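Local coordinates for glycoside hydrolase family protein (Novosphingobium sp. PP1Y, PDB 6Q2F), which probably hydrolyses alpha-L-rhamnosidic bonds, releasing L-rhamnose from rhamnose-bearing glycosides, at residues F290-L294 and P305-L311; E295-G300 and V323-H327; A878-T884 and S916-R922; K901-L907 and F921-K926. All coordinates share one frame; numbering follows the deposited sequence.

Contact 1. Residues F290-L294 and P305-L311; sequences FAGTL and PIKALEL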
# COMPACT_ATOMS: atom_id res chain seq x y z
N PHE A 290 -11.77 -15.43 -15.72
CA PHE A 290 -11.76 -16.51 -16.70
C PHE A 290 -10.44 -17.27 -16.65
O PHE A 290 -9.36 -16.67 -16.63
CB PHE A 290 -12.00 -16.00 -18.11
CG PHE A 290 -13.21 -16.58 -18.76
CD1 PHE A 290 -13.78 -17.75 -18.27
CD2 PHE A 290 -13.81 -15.95 -19.84
CE1 PHE A 290 -14.92 -18.29 -18.86
CE2 PHE A 290 -14.95 -16.49 -20.43
CZ PHE A 290 -15.51 -17.66 -19.95
N ALA A 291 -10.53 -18.59 -16.61
CA ALA A 291 -9.39 -19.45 -16.82
C ALA A 291 -9.53 -20.10 -18.19
O ALA A 291 -10.51 -19.89 -18.91
CB ALA A 291 -9.28 -20.49 -15.71
N GLY A 292 -8.53 -20.90 -18.55
CA GLY A 292 -8.59 -21.65 -19.78
C GLY A 292 -7.68 -22.85 -19.72
O GLY A 292 -6.61 -22.78 -19.11
N THR A 293 -8.09 -23.95 -20.33
CA THR A 293 -7.28 -25.16 -20.34
C THR A 293 -7.10 -25.64 -21.77
O THR A 293 -8.02 -25.57 -22.59
CB THR A 293 -7.92 -26.27 -19.48
OG1 THR A 293 -8.04 -25.82 -18.13
CG2 THR A 293 -7.07 -27.54 -19.50
N LEU A 294 -5.89 -26.09 -22.07
CA LEU A 294 -5.55 -26.67 -23.36
C LEU A 294 -5.57 -28.18 -23.21
O LEU A 294 -4.81 -28.74 -22.41
CB LEU A 294 -4.17 -26.19 -23.81
CG LEU A 294 -3.52 -26.69 -25.10
CD1 LEU A 294 -4.35 -26.28 -26.30
CD2 LEU A 294 -2.08 -26.22 -25.23
N PRO A 305 -5.64 -33.17 -20.44
CA PRO A 305 -5.20 -31.78 -20.35
C PRO A 305 -3.69 -31.64 -20.51
O PRO A 305 -2.91 -32.43 -19.98
CB PRO A 305 -5.67 -31.34 -18.95
CG PRO A 305 -5.97 -32.61 -18.22
CD PRO A 305 -6.42 -33.58 -19.26
N ILE A 306 -3.30 -30.63 -21.28
CA ILE A 306 -1.88 -30.32 -21.50
C ILE A 306 -1.37 -29.33 -20.46
O ILE A 306 -0.38 -29.59 -19.78
CB ILE A 306 -1.68 -29.80 -22.93
CG1 ILE A 306 -1.98 -30.91 -23.95
CG2 ILE A 306 -0.27 -29.26 -23.11
CD1 ILE A 306 -1.95 -30.45 -25.40
N LYS A 307 -2.06 -28.20 -20.33
CA LYS A 307 -1.66 -27.12 -19.44
C LYS A 307 -2.78 -26.09 -19.40
O LYS A 307 -3.55 -25.96 -20.36
CB LYS A 307 -0.36 -26.45 -19.92
CG LYS A 307 0.23 -25.43 -18.94
CD LYS A 307 1.52 -24.84 -19.48
CE LYS A 307 2.55 -24.64 -18.38
NZ LYS A 307 3.90 -24.47 -18.98
N ALA A 308 -2.88 -25.38 -18.28
CA ALA A 308 -3.86 -24.31 -18.15
C ALA A 308 -3.26 -22.99 -18.62
O ALA A 308 -2.04 -22.82 -18.70
CB ALA A 308 -4.33 -24.18 -16.70
N LEU A 309 -4.15 -22.05 -18.95
CA LEU A 309 -3.76 -20.73 -19.43
C LEU A 309 -4.47 -19.68 -18.59
O LEU A 309 -5.69 -19.52 -18.71
CB LEU A 309 -4.12 -20.55 -20.91
CG LEU A 309 -3.46 -21.43 -21.97
CD1 LEU A 309 -4.23 -22.72 -22.17
CD2 LEU A 309 -3.33 -20.67 -23.28
N GLU A 310 -3.73 -18.96 -17.75
CA GLU A 310 -4.29 -17.77 -17.14
C GLU A 310 -4.46 -16.71 -18.21
O GLU A 310 -3.53 -16.42 -18.98
CB GLU A 310 -3.40 -17.24 -16.02
CG GLU A 310 -3.78 -17.72 -14.62
CD GLU A 310 -3.24 -16.82 -13.53
OE1 GLU A 310 -3.75 -15.68 -13.38
OE2 GLU A 310 -2.30 -17.23 -12.83
N LEU A 311 -5.66 -16.13 -18.29
CA LEU A 311 -6.00 -15.15 -19.30
C LEU A 311 -5.95 -13.75 -18.71
O LEU A 311 -6.09 -13.56 -17.50
CB LEU A 311 -7.37 -15.43 -19.90
CG LEU A 311 -7.45 -16.79 -20.58
CD1 LEU A 311 -8.85 -17.06 -21.13
CD2 LEU A 311 -6.39 -16.89 -21.69
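L294 carries its CG anti to the backbone N (chi1 177°), whereas I306 holds CG1 beside its own N (chi1 -66°); these rotations bring the two branched chains together at a slant, with I306 CD1 4.1 Å from L294 CG. Both belong to the beta hairpin of strands 293-297 and 303-308, an instructive case of the classic beta bulge: I306 and K307 share the single residue L294 as their partner. The extra residue is absorbed at one carbonyl. L294 O accepts a firm hydrogen bond from I306 N at 2.7 Å and a weak one from K307 N at 3.5 Å, while L294 N donates to K307 O at 2.9 Å. T293 and A308 follow as a non-hydrogen-bonded pair on the face away from L294. On the L294 side, L309 CD1 packs 3.8 Å from L294 CB, and F320 and I318 of strand 316-325 with A274 and V276 of strand 268-277 add the apolar surface of the second sheet, as in a beta sandwich. K307 starts on this face but leads away from 290-294 to a salt bridge with D380. Past the ladder, L311 reaches back toward F290 and A291. Next to the T293-A308 pair, G292 O receives L309 N at 2.6 Å in a nearly straight bond (164° at the hydrogen), and A308 CA approaches the same oxygen to 3.3 Å.

Contact 2. Residues E295-G300 and V323-H327; sequences ESSQDG and VEAAH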
# COMPACT_ATOMS: atom_id res chain seq x y z
N GLU A 295 -6.37 -28.84 -24.04
CA GLU A 295 -6.48 -30.28 -24.04
C GLU A 295 -6.28 -30.79 -25.44
O GLU A 295 -6.43 -30.07 -26.40
CB GLU A 295 -7.83 -30.76 -23.53
CG GLU A 295 -8.61 -29.80 -22.67
CD GLU A 295 -9.69 -30.51 -21.86
OE1 GLU A 295 -10.87 -30.23 -22.05
OE2 GLU A 295 -9.35 -31.35 -21.03
N SER A 296 -5.92 -32.05 -25.55
CA SER A 296 -5.69 -32.68 -26.84
C SER A 296 -6.52 -33.96 -26.92
O SER A 296 -6.37 -34.85 -26.08
CB SER A 296 -4.21 -32.99 -27.04
OG SER A 296 -3.73 -33.86 -26.04
N SER A 297 -7.38 -34.04 -27.93
CA SER A 297 -8.18 -35.24 -28.19
C SER A 297 -7.40 -36.14 -29.14
O SER A 297 -7.29 -35.87 -30.34
CB SER A 297 -9.53 -34.87 -28.79
OG SER A 297 -9.93 -33.56 -28.42
N GLN A 298 -6.83 -37.22 -28.60
CA GLN A 298 -6.24 -38.22 -29.46
C GLN A 298 -7.30 -38.87 -30.34
O GLN A 298 -7.09 -39.07 -31.54
CB GLN A 298 -5.49 -39.26 -28.63
CG GLN A 298 -3.98 -39.15 -28.70
CD GLN A 298 -3.43 -39.55 -30.05
OE1 GLN A 298 -4.15 -40.09 -30.89
NE2 GLN A 298 -2.15 -39.27 -30.29
N ASP A 299 -8.44 -39.18 -29.75
CA ASP A 299 -9.56 -39.81 -30.45
C ASP A 299 -10.70 -38.92 -30.83
O ASP A 299 -11.55 -39.33 -31.57
CB ASP A 299 -10.14 -40.89 -29.56
CG ASP A 299 -9.23 -42.06 -29.44
OD1 ASP A 299 -8.77 -42.53 -30.50
OD2 ASP A 299 -8.97 -42.49 -28.29
N GLY A 300 -10.73 -37.72 -30.31
CA GLY A 300 -11.83 -36.84 -30.60
C GLY A 300 -12.83 -36.89 -29.49
O GLY A 300 -13.72 -36.06 -29.44
N VAL A 323 3.01 -32.67 -28.31
CA VAL A 323 1.77 -33.45 -28.29
C VAL A 323 1.38 -33.79 -29.72
O VAL A 323 1.31 -32.89 -30.57
CB VAL A 323 0.64 -32.68 -27.59
CG1 VAL A 323 -0.67 -33.41 -27.76
CG2 VAL A 323 0.96 -32.47 -26.13
N GLU A 324 1.08 -35.05 -30.00
CA GLU A 324 0.65 -35.40 -31.34
C GLU A 324 -0.82 -35.73 -31.25
O GLU A 324 -1.22 -36.64 -30.56
CB GLU A 324 1.47 -36.55 -31.89
CG GLU A 324 1.06 -36.96 -33.28
CD GLU A 324 2.22 -37.35 -34.14
OE1 GLU A 324 3.25 -37.77 -33.61
OE2 GLU A 324 2.11 -37.23 -35.36
N ALA A 325 -1.62 -34.96 -31.95
CA ALA A 325 -3.06 -35.11 -31.97
C ALA A 325 -3.61 -34.44 -33.21
O ALA A 325 -2.95 -33.60 -33.83
CB ALA A 325 -3.71 -34.53 -30.70
N ALA A 326 -4.84 -34.82 -33.57
CA ALA A 326 -5.59 -34.16 -34.63
C ALA A 326 -6.71 -33.31 -34.08
O ALA A 326 -7.46 -32.72 -34.86
CB ALA A 326 -6.15 -35.20 -35.60
N HIS A 327 -6.86 -33.24 -32.76
CA HIS A 327 -7.92 -32.45 -32.15
C HIS A 327 -7.37 -31.73 -30.94
O HIS A 327 -6.75 -32.34 -30.06
CB HIS A 327 -9.11 -33.34 -31.76
CG HIS A 327 -9.38 -34.45 -32.73
ND1 HIS A 327 -10.36 -34.38 -33.69
CD2 HIS A 327 -8.79 -35.66 -32.88
CE1 HIS A 327 -10.36 -35.49 -34.40
NE2 HIS A 327 -9.42 -36.29 -33.93
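S297 and H327 form the dense centre of this contact. Their CB atoms lie 3.4 Å apart, and S297 O sits at the edge of the imidazole, 3.0 Å from H327 CD2. G300 closes over one face of the same ring: its CA stands 4.0 Å from the centroid and only 9° off the ring normal, a CH-pi contact. The H327 torsion, with CG beside the backbone N (chi1 -37°), holds the ring in this bend of 297-300. H327 O in turn accepts S297 N at 2.8 Å, but the donor stands above the carbonyl plane, and S296 CA brushes the same oxygen.

The fold explains the uneven fit. The chain turns a corner at A326, leaving the four-stranded sheet at strand 316-325 and entering the six-stranded one at 327-331, so the strand directions of 295-297 and 323-325 differ by 41° and the two are not paired. There S296 OG rests 3.5 Å from V323 CG1 and A325 CB lies 4.0 Å from S296 CB, on the inner side, where I306 and F328 join them. The outer side is looser and more exposed: Q298 curls over so that NE2 is 2.8 Å from E324 O, yet at a poor angle for a hydrogen bond.

With an alanine in place of H327, G300 would probably lose the ring beneath its CA, leaving the 298-300 turn freer to shift and D264 without its weak bond from ND1. Across these segments C-H and edge contacts mostly hold the ring, beside one bent backbone bond.

Contact 3. Residues A878-T884 and S916-R922; sequences APDFTFT and SIEAHFR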
# COMPACT_ATOMS: atom_id res chain seq x y z
N ALA A 878 17.70 -12.61 24.58
CA ALA A 878 16.46 -12.69 25.33
C ALA A 878 15.32 -12.00 24.57
O ALA A 878 15.54 -11.04 23.84
CB ALA A 878 16.62 -12.04 26.71
N PRO A 879 14.09 -12.48 24.74
CA PRO A 879 12.93 -11.80 24.15
C PRO A 879 12.87 -10.33 24.55
O PRO A 879 13.16 -9.97 25.69
CB PRO A 879 11.73 -12.56 24.72
CG PRO A 879 12.27 -13.84 25.27
CD PRO A 879 13.71 -13.61 25.61
N ASP A 880 12.48 -9.48 23.60
CA ASP A 880 12.33 -8.07 23.91
C ASP A 880 11.05 -7.83 24.70
O ASP A 880 11.07 -7.14 25.74
CB ASP A 880 12.32 -7.24 22.63
CG ASP A 880 12.56 -5.77 22.88
OD1 ASP A 880 12.95 -5.43 24.02
OD2 ASP A 880 12.38 -4.95 21.94
N PHE A 881 9.93 -8.37 24.23
CA PHE A 881 8.66 -8.22 24.93
C PHE A 881 7.93 -9.54 24.90
O PHE A 881 7.78 -10.15 23.84
CB PHE A 881 7.77 -7.12 24.33
CG PHE A 881 6.37 -7.11 24.92
CD1 PHE A 881 6.14 -6.65 26.20
CD2 PHE A 881 5.30 -7.59 24.19
CE1 PHE A 881 4.86 -6.66 26.75
CE2 PHE A 881 4.02 -7.60 24.72
CZ PHE A 881 3.80 -7.13 26.00
N THR A 882 7.46 -9.97 26.06
CA THR A 882 6.59 -11.14 26.15
C THR A 882 5.72 -10.97 27.38
O THR A 882 5.89 -10.02 28.15
CB THR A 882 7.39 -12.44 26.21
OG1 THR A 882 6.49 -13.54 25.99
CG2 THR A 882 8.03 -12.59 27.58
N PHE A 883 4.78 -11.89 27.56
CA PHE A 883 3.78 -11.72 28.61
C PHE A 883 3.13 -13.04 28.97
O PHE A 883 2.97 -13.93 28.12
CB PHE A 883 2.70 -10.71 28.19
CG PHE A 883 1.97 -11.10 26.94
CD1 PHE A 883 0.84 -11.91 27.00
CD2 PHE A 883 2.41 -10.65 25.70
CE1 PHE A 883 0.16 -12.27 25.85
CE2 PHE A 883 1.73 -11.01 24.53
CZ PHE A 883 0.60 -11.82 24.61
N THR A 884 2.75 -13.16 30.24
CA THR A 884 1.98 -14.28 30.74
C THR A 884 0.66 -13.77 31.31
O THR A 884 0.50 -12.58 31.57
CB THR A 884 2.74 -15.07 31.82
OG1 THR A 884 2.90 -14.25 32.98
CG2 THR A 884 4.11 -15.47 31.31
N SER A 916 -5.42 -9.17 32.06
CA SER A 916 -4.55 -8.94 33.21
C SER A 916 -3.31 -9.79 32.98
O SER A 916 -3.37 -11.01 33.12
CB SER A 916 -5.23 -9.32 34.53
OG SER A 916 -6.25 -8.40 34.86
N ILE A 917 -2.20 -9.16 32.62
CA ILE A 917 -1.01 -9.90 32.25
C ILE A 917 0.13 -9.54 33.19
O ILE A 917 0.08 -8.57 33.94
CB ILE A 917 -0.59 -9.65 30.79
CG1 ILE A 917 -0.19 -8.18 30.61
CG2 ILE A 917 -1.70 -10.03 29.83
CD1 ILE A 917 0.33 -7.84 29.19
N GLU A 918 1.19 -10.34 33.12
CA GLU A 918 2.50 -9.95 33.61
C GLU A 918 3.37 -9.71 32.38
O GLU A 918 3.60 -10.63 31.59
CB GLU A 918 3.11 -11.01 34.53
CG GLU A 918 2.42 -11.13 35.89
CD GLU A 918 3.40 -11.18 37.06
OE1 GLU A 918 4.29 -12.07 37.08
OE2 GLU A 918 3.30 -10.32 37.95
N ALA A 919 3.80 -8.47 32.20
CA ALA A 919 4.51 -8.05 31.00
C ALA A 919 6.01 -8.05 31.28
O ALA A 919 6.45 -7.49 32.30
CB ALA A 919 4.05 -6.67 30.54
N HIS A 920 6.78 -8.67 30.39
CA HIS A 920 8.23 -8.83 30.52
C HIS A 920 8.93 -7.98 29.47
O HIS A 920 8.72 -8.19 28.28
CB HIS A 920 8.67 -10.30 30.34
CG HIS A 920 8.15 -11.22 31.39
ND1 HIS A 920 8.98 -11.98 32.19
CD2 HIS A 920 6.88 -11.51 31.79
CE1 HIS A 920 8.25 -12.68 33.04
NE2 HIS A 920 6.97 -12.43 32.80
N PHE A 921 9.76 -7.04 29.92
CA PHE A 921 10.49 -6.16 29.03
C PHE A 921 11.98 -6.41 29.21
O PHE A 921 12.46 -6.57 30.34
CB PHE A 921 10.16 -4.69 29.30
CG PHE A 921 8.69 -4.38 29.28
CD1 PHE A 921 7.91 -4.61 30.40
CD2 PHE A 921 8.09 -3.88 28.13
CE1 PHE A 921 6.56 -4.32 30.38
CE2 PHE A 921 6.74 -3.59 28.11
CZ PHE A 921 5.97 -3.83 29.24
N ARG A 922 12.70 -6.46 28.08
CA ARG A 922 14.15 -6.64 28.11
C ARG A 922 14.80 -5.29 28.42
O ARG A 922 15.39 -4.63 27.57
CB ARG A 922 14.65 -7.22 26.80
CG ARG A 922 16.14 -7.59 26.79
CD ARG A 922 16.57 -8.08 25.40
NE ARG A 922 16.39 -7.05 24.38
CZ ARG A 922 16.14 -7.29 23.09
NH1 ARG A 922 15.99 -8.53 22.65
NH2 ARG A 922 16.02 -6.28 22.24
O HOH W 1 11.03 -9.68 27.60
O HOH W 2 15.53 -4.44 24.77
O HOH W 3 5.15 -13.87 34.42
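The R922 guanidinium has the D880 carboxylate over one face, the two planes only 7° apart, and A878 O at its edge, in plane. At the edge R922 NH1 donates a hydrogen bond to A878 O at 2.8 Å; the face gives charge attraction alone, a long salt bridge with D880 OD1 3.6 Å from R922 NH2. F881 and F921 lie side by side with their rings oblique, 5.3 Å between centroids, and A919 CB touches the edge of F881.

These groups decorate an antiparallel beta ladder in which strand 881-884 lies along strand 915-921 of a large antiparallel sheet. T882 with H920 and T884 with E918 are hydrogen-bonded pairs sharing four backbone bonds, alternating with the non-hydrogen-bonded pairs F881-F921 and F883-A919; R922 N to D880 O adds a fifth bond. As the principle of the two-faced strand predicts, the faces differ. The phenylalanines and A919 gather on the buried side, where F894 and L907 extend the core; F883 puts its CG between backbone N and carbonyl carbon (chi1 58°), leaving CB to pack on I917 CD1.

Beyond the end of the ladder, D880 hydrogen-bonds Y905 and H896, which would help fix its carboxylate flat against R922, and R922 also forms a salt bridge with D733. A water joins D880 OD1 to NE and O of R922. On the other face T882 CG2 lies along H920 CB at 3.6 Å. H920 ND1 meets E949, while at the ring's edge a second water sits 2.8 Å from H920 NE2 and 2.7 Å from T884 OG1.

Contact 4. Residues K901-L907 and F921-K926; sequences KGEIYYL and FRVTGK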
# COMPACT_ATOMS: atom_id res chain seq x y z
N LYS A 901 17.81 8.55 26.72
CA LYS A 901 17.16 8.70 28.01
C LYS A 901 16.38 7.47 28.45
O LYS A 901 16.00 7.40 29.63
CB LYS A 901 16.27 9.95 27.98
CG LYS A 901 17.09 11.25 28.05
CD LYS A 901 16.29 12.48 27.61
CE LYS A 901 16.36 13.56 28.66
NZ LYS A 901 15.80 13.09 29.96
N GLY A 902 16.13 6.52 27.56
CA GLY A 902 15.54 5.26 27.98
C GLY A 902 14.66 4.64 26.90
O GLY A 902 14.77 4.97 25.73
N GLU A 903 13.82 3.70 27.33
CA GLU A 903 13.01 2.89 26.44
C GLU A 903 11.56 3.34 26.49
O GLU A 903 11.08 3.83 27.51
CB GLU A 903 13.07 1.42 26.83
CG GLU A 903 14.43 0.98 27.29
CD GLU A 903 15.46 1.21 26.23
OE1 GLU A 903 15.21 0.77 25.08
OE2 GLU A 903 16.49 1.83 26.52
N ILE A 904 10.86 3.16 25.37
CA ILE A 904 9.42 3.33 25.30
C ILE A 904 8.86 2.09 24.62
O ILE A 904 9.23 1.80 23.48
CB ILE A 904 9.02 4.58 24.53
CG1 ILE A 904 9.59 5.83 25.19
CG2 ILE A 904 7.49 4.66 24.42
CD1 ILE A 904 9.51 7.03 24.25
N TYR A 905 8.00 1.35 25.33
CA TYR A 905 7.26 0.25 24.72
C TYR A 905 5.83 0.68 24.48
O TYR A 905 5.20 1.30 25.34
CB TYR A 905 7.29 -1.01 25.59
CG TYR A 905 8.62 -1.70 25.63
CD1 TYR A 905 9.61 -1.26 26.49
CD2 TYR A 905 8.89 -2.79 24.81
CE1 TYR A 905 10.85 -1.88 26.55
CE2 TYR A 905 10.13 -3.42 24.86
CZ TYR A 905 11.10 -2.95 25.74
OH TYR A 905 12.34 -3.55 25.83
N TYR A 906 5.33 0.38 23.29
CA TYR A 906 3.94 0.61 22.93
C TYR A 906 3.26 -0.74 22.83
O TYR A 906 3.74 -1.60 22.09
CB TYR A 906 3.84 1.35 21.60
CG TYR A 906 2.44 1.67 21.13
CD1 TYR A 906 1.59 2.47 21.89
CD2 TYR A 906 1.96 1.18 19.93
CE1 TYR A 906 0.30 2.79 21.45
CE2 TYR A 906 0.68 1.48 19.49
CZ TYR A 906 -0.13 2.29 20.23
OH TYR A 906 -1.40 2.59 19.75
N LEU A 907 2.16 -0.92 23.56
CA LEU A 907 1.41 -2.17 23.61
C LEU A 907 -0.03 -1.93 23.18
O LEU A 907 -0.65 -0.92 23.57
CB LEU A 907 1.41 -2.76 25.02
CG LEU A 907 2.72 -2.91 25.81
CD1 LEU A 907 2.47 -3.71 27.10
CD2 LEU A 907 3.76 -3.62 24.98
N PHE A 921 9.76 -7.04 29.92
CA PHE A 921 10.49 -6.16 29.03
C PHE A 921 11.98 -6.41 29.21
O PHE A 921 12.46 -6.57 30.34
CB PHE A 921 10.16 -4.69 29.30
CG PHE A 921 8.69 -4.38 29.28
CD1 PHE A 921 7.91 -4.61 30.40
CD2 PHE A 921 8.09 -3.88 28.13
CE1 PHE A 921 6.56 -4.32 30.38
CE2 PHE A 921 6.74 -3.59 28.11
CZ PHE A 921 5.97 -3.83 29.24
N ARG A 922 12.70 -6.46 28.08
CA ARG A 922 14.15 -6.64 28.11
C ARG A 922 14.80 -5.29 28.42
O ARG A 922 15.39 -4.63 27.57
CB ARG A 922 14.65 -7.22 26.80
CG ARG A 922 16.14 -7.59 26.79
CD ARG A 922 16.57 -8.08 25.40
NE ARG A 922 16.39 -7.05 24.38
CZ ARG A 922 16.14 -7.29 23.09
NH1 ARG A 922 15.99 -8.53 22.65
NH2 ARG A 922 16.02 -6.28 22.24
N VAL A 923 14.65 -4.87 29.67
CA VAL A 923 15.22 -3.60 30.12
C VAL A 923 15.42 -3.70 31.63
O VAL A 923 14.75 -4.47 32.31
CB VAL A 923 14.35 -2.38 29.76
CG1 VAL A 923 12.98 -2.49 30.43
CG2 VAL A 923 15.02 -1.06 30.17
N THR A 924 16.31 -2.86 32.13
CA THR A 924 16.82 -2.94 33.47
C THR A 924 17.20 -1.53 33.91
O THR A 924 17.39 -0.65 33.07
CB THR A 924 17.99 -3.93 33.45
OG1 THR A 924 18.99 -3.46 32.54
CG2 THR A 924 17.54 -5.32 33.15
N GLY A 925 17.29 -1.29 35.21
CA GLY A 925 17.75 0.00 35.69
C GLY A 925 16.77 1.17 35.59
O GLY A 925 17.14 2.30 35.93
N LYS A 926 15.54 0.94 35.14
CA LYS A 926 14.57 2.02 34.94
C LYS A 926 13.28 1.71 35.68
O LYS A 926 12.82 0.57 35.70
CB LYS A 926 14.29 2.22 33.44
CG LYS A 926 15.51 2.64 32.60
CD LYS A 926 15.86 4.12 32.82
CE LYS A 926 16.83 4.63 31.74
NZ LYS A 926 17.20 6.07 31.93
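F921 drives the edge of its ring onto the face of Y905, with F921 CD2 3.3 Å above the tyrosine plane and over its centre. The planes stand at 66° in this edge-to-face pair, and the two side chains slide past each other in opposite directions. L907 CD1 meets the edge of F921, 4.1 Å from F921 CZ. Next along the strand, E903 CG packs 3.6 Å from V923 CG2; V923 sets this methyl anti to its backbone N, with CG1 turned toward the Y905 ring instead. At the far end K926 NZ donates to K901 O at 2.9 Å from above the carbonyl plane, and K926 CE lies 4.0 Å from G902 CA.

The backbones stay well apart, and at least one side chain takes part in each touch: strand 902-908 is covered by the connection between strands 915-921 and 926-932, which kinks at an inverse gamma turn centred on R922, with a weak bond from V923 N to F921 O.

A second shell sets the first. H896 stacks with the Y905 ring and hydrogen-bonds E903, whose carboxylate also forms a salt bridge with R898. D880 takes the Y905 hydroxyl. A leucine in place of Y905 would probably leave the F921 edge without a flat face to rest on and deprive D880 of its phenolic partner. F966, from strand 961-967, meets F921 and V923, and R967 O gives K926 NZ a second acceptor.

How the contacts relate
The four contacts form two pairs at distant places in the chain. Contacts 1 and 2, centres 16 Å apart, share strand 293-297 and meet where I306 CD1 packs on V323 CG2; their segments alternate along the sequence, tying a hairpin to the corner between two sheets. Both sheets repeat the strand orders of the later galactose-binding-like region, consistent with a related sandwich. Contacts 3 and 4 come afterwards, centres 11 Å apart, sharing F921 and R922 in the large antiparallel sheet that includes strands 902-908 and 915-921. Between the pairs, centres lie about 51 to 70 Å apart without touching, as expected of separately packed beta modules.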